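Local structure of restriction endonuclease PacI (Pseudomonas alcaligenes, 3M7K) at residues R9-D14 with K22-C27; T74-T79 with C109-R114. The protein cuts DNA at a rare eight-base-pair target site as an HNH restriction endonuclease with a beta-beta-alpha-metal active site. All coordinates share one frame; numbering follows the deposited sequence. Where two conformers were deposited one is given.

Contact 1: R9-D14 with K22-C27. With ZN (zinc ion), chain E; PT (platinum (II) ion), chain G.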
loop_
_atom_site.group_PDB
_atom_site.type_symbol
_atom_site.label_atom_id
_atom_site.label_comp_id
_atom_site.label_asym_id
_atom_site.label_seq_id
_atom_site.Cartn_x
_atom_site.Cartn_y
_atom_site.Cartn_z
ATOM N N ARG A 9 -1.241 26.078 23.575
ATOM C CA ARG A 9 -1.194 25.038 24.595
ATOM C C ARG A 9 0.199 24.878 25.180
ATOM O O ARG A 9 1.199 25.055 24.476
ATOM C CB ARG A 9 -1.689 23.696 24.058
ATOM C CG ARG A 9 -3.174 23.652 23.747
ATOM C CD ARG A 9 -3.575 22.297 23.209
ATOM N NE ARG A 9 -2.768 21.910 22.041
ATOM C CZ ARG A 9 -2.630 20.662 21.614
ATOM N NH1 ARG A 9 -3.238 19.673 22.257
ATOM N NH2 ARG A 9 -1.869 20.398 20.554
ATOM N N ASN A 10 0.245 24.586 26.481
ATOM C CA ASN A 10 1.479 24.196 27.134
ATOM C C ASN A 10 1.679 22.697 26.939
ATOM O O ASN A 10 0.810 21.898 27.314
ATOM C CB ASN A 10 1.435 24.607 28.605
ATOM C CG ASN A 10 1.278 26.105 28.771
ATOM O OD1 ASN A 10 2.073 26.877 28.236
ATOM N ND2 ASN A 10 0.241 26.524 29.489
ATOM N N LEU A 11 2.799 22.325 26.302
ATOM C CA LEU A 11 3.036 20.939 25.824
ATOM C C LEU A 11 4.463 20.431 25.982
ATOM O O LEU A 11 5.413 21.194 25.877
ATOM C CB LEU A 11 2.712 20.834 24.324
ATOM C CG LEU A 11 1.398 21.353 23.761
ATOM C CD1 LEU A 11 1.518 21.469 22.266
ATOM C CD2 LEU A 11 0.255 20.444 24.152
ATOM N N ALA A 12 4.608 19.118 26.162
ATOM C CA ALA A 12 5.929 18.472 26.205
ATOM C C ALA A 12 6.655 18.439 24.867
ATOM O O ALA A 12 6.033 18.555 23.802
ATOM C CB ALA A 12 5.810 17.081 26.743
ATOM N N ALA A 13 7.970 18.243 24.934
ATOM C CA ALA A 13 8.811 18.120 23.744
ATOM C C ALA A 13 8.283 17.114 22.717
ATOM O O ALA A 13 8.424 17.345 21.517
ATOM C CB ALA A 13 10.228 17.761 24.134
ATOM N N ASP A 14 7.681 16.011 23.179
ATOM C CA ASP A 14 7.193 14.949 22.259
ATOM C C ASP A 14 5.939 15.356 21.453
ATOM O O ASP A 14 5.482 14.624 20.570
ATOM C CB ASP A 14 7.013 13.596 22.976
ATOM C CG ASP A 14 5.908 13.608 24.031
ATOM O OD1 ASP A 14 5.487 14.693 24.466
ATOM O OD2 ASP A 14 5.451 12.518 24.440
ATOM N N LYS A 22 7.777 25.208 13.930
ATOM C CA LYS A 22 7.391 25.868 15.187
ATOM C C LYS A 22 6.002 25.429 15.683
ATOM O O LYS A 22 5.682 25.594 16.863
ATOM C CB LYS A 22 7.421 27.391 15.021
ATOM C CG LYS A 22 8.808 27.974 14.767
ATOM C CD LYS A 22 8.712 29.407 14.244
ATOM C CE LYS A 22 10.093 30.026 14.040
ATOM N NZ LYS A 22 10.010 31.442 13.570
ATOM N N MET A 23 5.185 24.892 14.771
ATOM C CA MET A 23 3.854 24.351 15.096
ATOM C C MET A 23 3.945 22.998 15.840
ATOM O O MET A 23 4.836 22.192 15.556
ATOM C CB MET A 23 2.964 24.242 13.818
ATOM C CG MET A 23 3.609 23.604 12.545
ATOM S SD MET A 23 2.548 23.485 11.022
ATOM C CE MET A 23 2.223 25.241 10.799
ATOM N N CYS A 24 3.048 22.759 16.799
ATOM C CA CYS A 24 2.970 21.445 17.426
ATOM C C CYS A 24 2.361 20.414 16.439
ATOM O O CYS A 24 1.803 20.788 15.390
ATOM C CB CYS A 24 2.175 21.497 18.728
ATOM S SG CYS A 24 0.380 21.576 18.547
ATOM N N LYS A 25 2.464 19.131 16.782
ATOM C CA LYS A 25 1.962 18.065 15.904
ATOM C C LYS A 25 0.443 18.207 15.692
ATOM O O LYS A 25 -0.053 17.979 14.601
ATOM C CB LYS A 25 2.309 16.669 16.457
ATOM C CG LYS A 25 3.822 16.318 16.454
ATOM C CD LYS A 25 4.096 15.063 17.293
ATOM C CE LYS A 25 5.514 14.527 17.110
ATOM N NZ LYS A 25 5.712 13.286 17.926
ATOM N N GLY A 26 -0.285 18.590 16.739
ATOM C CA GLY A 26 -1.746 18.755 16.655
ATOM C C GLY A 26 -2.149 19.845 15.680
ATOM O O GLY A 26 -3.080 19.677 14.862
ATOM N N CYS A 27 -1.437 20.963 15.750
ATOM C CA CYS A 27 -1.714 22.092 14.864
ATOM C C CYS A 27 -1.367 21.762 13.412
ATOM O O CYS A 27 -2.131 22.082 12.499
ATOM C CB CYS A 27 -0.964 23.347 15.324
ATOM S SG CYS A 27 -1.683 24.203 16.775
HETATM ZN ZN ZN E . -0.277 23.785 18.543
HETATM PT PT PT G . 4.044 22.653 9.964
#
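Arg9 reaches the zinc ligand Cys24 with one terminal nitrogen. Its NH2 gives a weak hydrogen bond to Cys24 SG at 3.2 Å, with the sulfur at the edge of the guanidinium and in its plane. The N-H...S angle is 142°. Beside it, Leu11 CD1 packs on Cys24 CB at 3.6 Å. The other methyl of Leu11, CD2, lies 3.8 Å above one guanidinium face, over its centre. The Arg9 chain bends at chi3 (-55°), which turns its end back over Leu11. Further along, Lys25 NZ donates to the backbone oxygen Asp14 O at 3.0 Å. The same ammonium forms a salt bridge with Glu70.

Cys24 and Cys27 are one CxxC half of a four-cysteine zinc site, and Cys4 and Cys7 supply the other half. Cys24 is also the N-cap of helix 25-40. Its SG sits between its own backbone N and carbonyl carbon (chi1 77°) and accepts from Cys27 N at 3.4 Å. The thiolate thus meets zinc, Arg9 and a helix N-H, which would be expected to temper its negative charge. Leu11 lies on strand 10-11, which pairs antiparallel with strand 2-3. Phe16 touches both Leu11 and Cys24. Leu52 of helix 48-55 packs against Arg9.

Contact 2: T74-T79 with C109-R114. With ZN (zinc ion), chain D; MG (magnesium ion), chain F; nucleotides of chain B; nucleotides of chain C.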
loop_
_atom_site.group_PDB
_atom_site.type_symbol
_atom_site.label_atom_id
_atom_site.label_comp_id
_atom_site.label_asym_id
_atom_site.label_seq_id
_atom_site.Cartn_x
_atom_site.Cartn_y
_atom_site.Cartn_z
ATOM N N THR A 74 7.808 6.720 14.380
ATOM C CA THR A 74 8.888 7.673 14.164
ATOM C C THR A 74 10.218 6.955 13.930
ATOM O O THR A 74 10.993 7.372 13.078
ATOM C CB THR A 74 8.983 8.675 15.352
ATOM O OG1 THR A 74 7.722 9.326 15.504
ATOM C CG2 THR A 74 10.084 9.739 15.140
ATOM N N SER A 75 10.441 5.860 14.657
ATOM C CA SER A 75 11.695 5.086 14.592
ATOM C C SER A 75 11.821 4.310 13.288
ATOM O O SER A 75 12.897 3.795 12.991
ATOM C CB SER A 75 11.809 4.099 15.768
ATOM O OG SER A 75 11.026 2.928 15.515
ATOM N N LEU A 76 10.724 4.206 12.522
ATOM C CA LEU A 76 10.802 3.599 11.206
ATOM C C LEU A 76 11.447 4.526 10.177
ATOM O O LEU A 76 11.839 4.079 9.105
ATOM C CB LEU A 76 9.396 3.163 10.717
ATOM C CG LEU A 76 8.798 1.958 11.449
ATOM C CD1 LEU A 76 7.381 1.706 10.991
ATOM C CD2 LEU A 76 9.665 0.734 11.202
ATOM N N HIS A 77 11.504 5.821 10.482
ATOM C CA HIS A 77 12.056 6.827 9.561
ATOM C C HIS A 77 11.433 6.802 8.180
ATOM O O HIS A 77 12.127 6.815 7.178
ATOM C CB HIS A 77 13.573 6.700 9.500
ATOM C CG HIS A 77 14.189 6.908 10.832
ATOM N ND1 HIS A 77 14.309 8.160 11.390
ATOM C CD2 HIS A 77 14.606 6.027 11.770
ATOM C CE1 HIS A 77 14.824 8.046 12.599
ATOM N NE2 HIS A 77 15.016 6.761 12.852
ATOM N N ARG A 78 10.108 6.786 8.153
ATOM C CA ARG A 78 9.356 6.880 6.918
ATOM C C ARG A 78 9.376 8.331 6.463
ATOM O O ARG A 78 9.459 9.225 7.298
ATOM C CB ARG A 78 7.908 6.467 7.186
ATOM C CG ARG A 78 7.760 5.060 7.763
ATOM C CD ARG A 78 8.460 4.039 6.866
ATOM N NE ARG A 78 7.871 4.068 5.536
ATOM C CZ ARG A 78 8.376 3.478 4.459
ATOM N NH1 ARG A 78 7.742 3.589 3.293
ATOM N NH2 ARG A 78 9.503 2.785 4.536
ATOM N N THR A 79 9.310 8.567 5.155
ATOM C CA THR A 79 9.282 9.931 4.650
ATOM C C THR A 79 7.938 10.293 4.057
ATOM O O THR A 79 7.255 9.451 3.475
ATOM C CB THR A 79 10.418 10.231 3.620
ATOM O OG1 THR A 79 10.358 9.282 2.565
ATOM C CG2 THR A 79 11.793 10.159 4.274
ATOM N N CYS A 109 -1.276 5.099 11.288
ATOM C CA CYS A 109 0.063 5.442 10.838
ATOM C C CYS A 109 0.024 5.525 9.318
ATOM O O CYS A 109 -0.888 4.967 8.666
ATOM C CB CYS A 109 1.110 4.396 11.305
ATOM S SG CYS A 109 1.106 2.764 10.422
ATOM N N PHE A 110 0.971 6.239 8.737
ATOM C CA PHE A 110 0.949 6.466 7.283
ATOM C C PHE A 110 1.121 5.177 6.478
ATOM O O PHE A 110 0.650 5.082 5.324
ATOM C CB PHE A 110 2.024 7.486 6.902
ATOM C CG PHE A 110 1.814 8.144 5.547
ATOM C CD1 PHE A 110 0.533 8.464 5.090
ATOM C CD2 PHE A 110 2.917 8.471 4.746
ATOM C CE1 PHE A 110 0.338 9.064 3.856
ATOM C CE2 PHE A 110 2.745 9.123 3.508
ATOM C CZ PHE A 110 1.449 9.423 3.058
ATOM N N ILE A 111 1.781 4.178 7.070
ATOM C CA ILE A 111 1.900 2.874 6.398
ATOM C C ILE A 111 0.516 2.218 6.257
ATOM O O ILE A 111 0.131 1.815 5.158
ATOM C CB ILE A 111 2.953 1.939 7.072
ATOM C CG1 ILE A 111 4.368 2.442 6.752
ATOM C CG2 ILE A 111 2.768 0.481 6.609
ATOM C CD1 ILE A 111 5.545 1.684 7.446
ATOM N N CYS A 112 -0.235 2.110 7.357
ATOM C CA CYS A 112 -1.546 1.465 7.284
ATOM C C CYS A 112 -2.525 2.312 6.480
ATOM O O CYS A 112 -3.372 1.787 5.756
ATOM C CB CYS A 112 -2.118 1.233 8.690
ATOM S SG CYS A 112 -1.236 -0.056 9.587
ATOM N N ASN A 113 -2.428 3.628 6.620
ATOM C CA ASN A 113 -3.334 4.510 5.883
ATOM C C ASN A 113 -3.193 4.269 4.376
ATOM O O ASN A 113 -4.204 4.175 3.649
ATOM C CB ASN A 113 -3.096 6.009 6.236
ATOM C CG ASN A 113 -4.411 6.791 6.365
ATOM O OD1 ASN A 113 -5.494 6.283 6.016
ATOM N ND2 ASN A 113 -4.331 8.003 6.876
ATOM N N ARG A 114 -1.945 4.207 3.895
ATOM C CA ARG A 114 -1.697 3.999 2.452
ATOM C C ARG A 114 -2.089 2.595 2.020
ATOM O O ARG A 114 -2.624 2.402 0.920
ATOM C CB ARG A 114 -0.237 4.233 2.105
ATOM C CG ARG A 114 0.046 5.725 1.938
ATOM C CD ARG A 114 1.273 5.854 1.141
ATOM N NE ARG A 114 1.551 7.175 0.629
ATOM C CZ ARG A 114 2.787 7.684 0.609
ATOM N NH1 ARG A 114 3.783 6.996 1.161
ATOM N NH2 ARG A 114 3.036 8.878 0.067
HETATM ZN ZN ZN D . -0.346 1.195 11.361
HETATM MG MG MG F . -7.540 6.564 4.932
ATOM P P DA B 8 5.413 9.808 -4.851
ATOM O OP1 DA B 8 6.681 9.964 -5.595
ATOM O OP2 DA B 8 4.241 9.130 -5.466
ATOM O "O5'" DA B 8 5.723 9.061 -3.464
ATOM C "C5'" DA B 8 6.677 9.576 -2.534
ATOM C "C4'" DA B 8 7.475 8.417 -1.987
ATOM O "O4'" DA B 8 6.567 7.536 -1.264
ATOM C "C3'" DA B 8 8.155 7.555 -3.040
ATOM O "O3'" DA B 8 9.435 7.216 -2.504
ATOM C "C2'" DA B 8 7.222 6.336 -3.149
ATOM C "C1'" DA B 8 6.699 6.207 -1.729
ATOM N N9 DA B 8 5.356 5.618 -1.643
ATOM C C8 DA B 8 4.220 6.171 -2.183
ATOM N N7 DA B 8 3.133 5.461 -1.961
ATOM C C5 DA B 8 3.585 4.372 -1.220
ATOM C C6 DA B 8 2.875 3.274 -0.703
ATOM N N6 DA B 8 1.530 3.129 -0.871
ATOM N N1 DA B 8 3.600 2.343 -0.033
ATOM C C2 DA B 8 4.938 2.523 0.133
ATOM N N3 DA B 8 5.698 3.535 -0.330
ATOM C C4 DA B 8 4.951 4.438 -1.011
ATOM O OP3 DT C 1 -6.426 11.571 1.376
ATOM P P DT C 1 -6.677 11.587 2.842
ATOM O OP1 DT C 1 -7.678 10.699 3.417
ATOM O OP2 DT C 1 -6.933 12.975 3.225
ATOM O "O5'" DT C 1 -5.232 11.153 3.377
ATOM C "C5'" DT C 1 -4.725 11.425 4.622
ATOM C "C4'" DT C 1 -3.283 10.918 4.638
ATOM O "O4'" DT C 1 -2.760 10.860 3.294
ATOM C "C3'" DT C 1 -2.345 11.784 5.435
ATOM O "O3'" DT C 1 -1.378 10.968 6.100
ATOM C "C2'" DT C 1 -1.726 12.683 4.357
ATOM C "C1'" DT C 1 -1.674 11.759 3.138
ATOM N N1 DT C 1 -1.867 12.521 1.897
ATOM C C2 DT C 1 -0.817 12.637 1.013
ATOM O O2 DT C 1 0.274 12.136 1.184
ATOM N N3 DT C 1 -1.083 13.372 -0.107
ATOM C C4 DT C 1 -2.275 14.002 -0.421
ATOM O O4 DT C 1 -2.389 14.645 -1.456
ATOM C C5 DT C 1 -3.347 13.849 0.537
ATOM C C7 DT C 1 -4.687 14.498 0.284
ATOM C C6 DT C 1 -3.096 13.120 1.647
HETATM O O HOH W 1 5.804 9.621 0.818
HETATM O O HOH W 2 6.764 6.978 2.323
HETATM O O HOH W 3 -7.003 4.615 3.699
HETATM O O HOH W 4 -9.698 6.719 4.119
#
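Leu76 meets Ile111 through methyl groups, CD1 to CD1 at 4.0 Å, the two side chains crossing at about a right angle. Leu76 belongs to the type I turn Thr74-His77, which begins on the last residue of helix 70-74. Trp136 of helix 122-139 touches both Leu76 and Ile111. Arg78 comes next and lays its CD on the same Ile111 CD1 at 3.8 Å. Bends at chi2 and chi3 (-54° and -60°) fold its chain so that CG, CD and NE all lie near that methyl. Ile119 of the second subunit packs on both Arg78 and Ile111.

Ile111 is on helix 110-116, the helix of the beta-beta-alpha-metal active site. On it, Asn113 OD1 binds magnesium at 2.3 Å, joined there by Asp92 and a DNA phosphate. Cys109 and Cys112 bind zinc together with Cys63 and Cys66.

Thr79 connects through water: its O accepts from two waters, which in turn accept from Arg114 NH2 and NH1. The Arg114 guanidinium lies nearly parallel to the DA8 base of chain B, whose N7 is 3.3 Å above its plane; the tilted Phe110 ring puts CE2 over the opposite face. Arg114 NE donates to O2 of another thymine of the bound DNA.

Overall arrangement
From the N terminus, strand 2-3 leads to strand 10-11, and contact 1 closes the short loop from 9-14 to 22-27. It ties strand 10-11 and the residues after it to the start of helix 25-40. The chain then runs through helices 25-40, 48-55 and 70-74. Contact 2 opens at 74-79 and closes at 109-114, a longer loop holding the antiparallel strands 90-93 and 105-108. It ties the turn after helix 70-74 to the active-site helix 110-116. The two contacts follow in series and neither nest nor cross. The centres of contact 1 and contact 2 are about 20 Å apart, and they do not touch. Each includes a CxxC pair whose first cysteine is the N-cap of a helix.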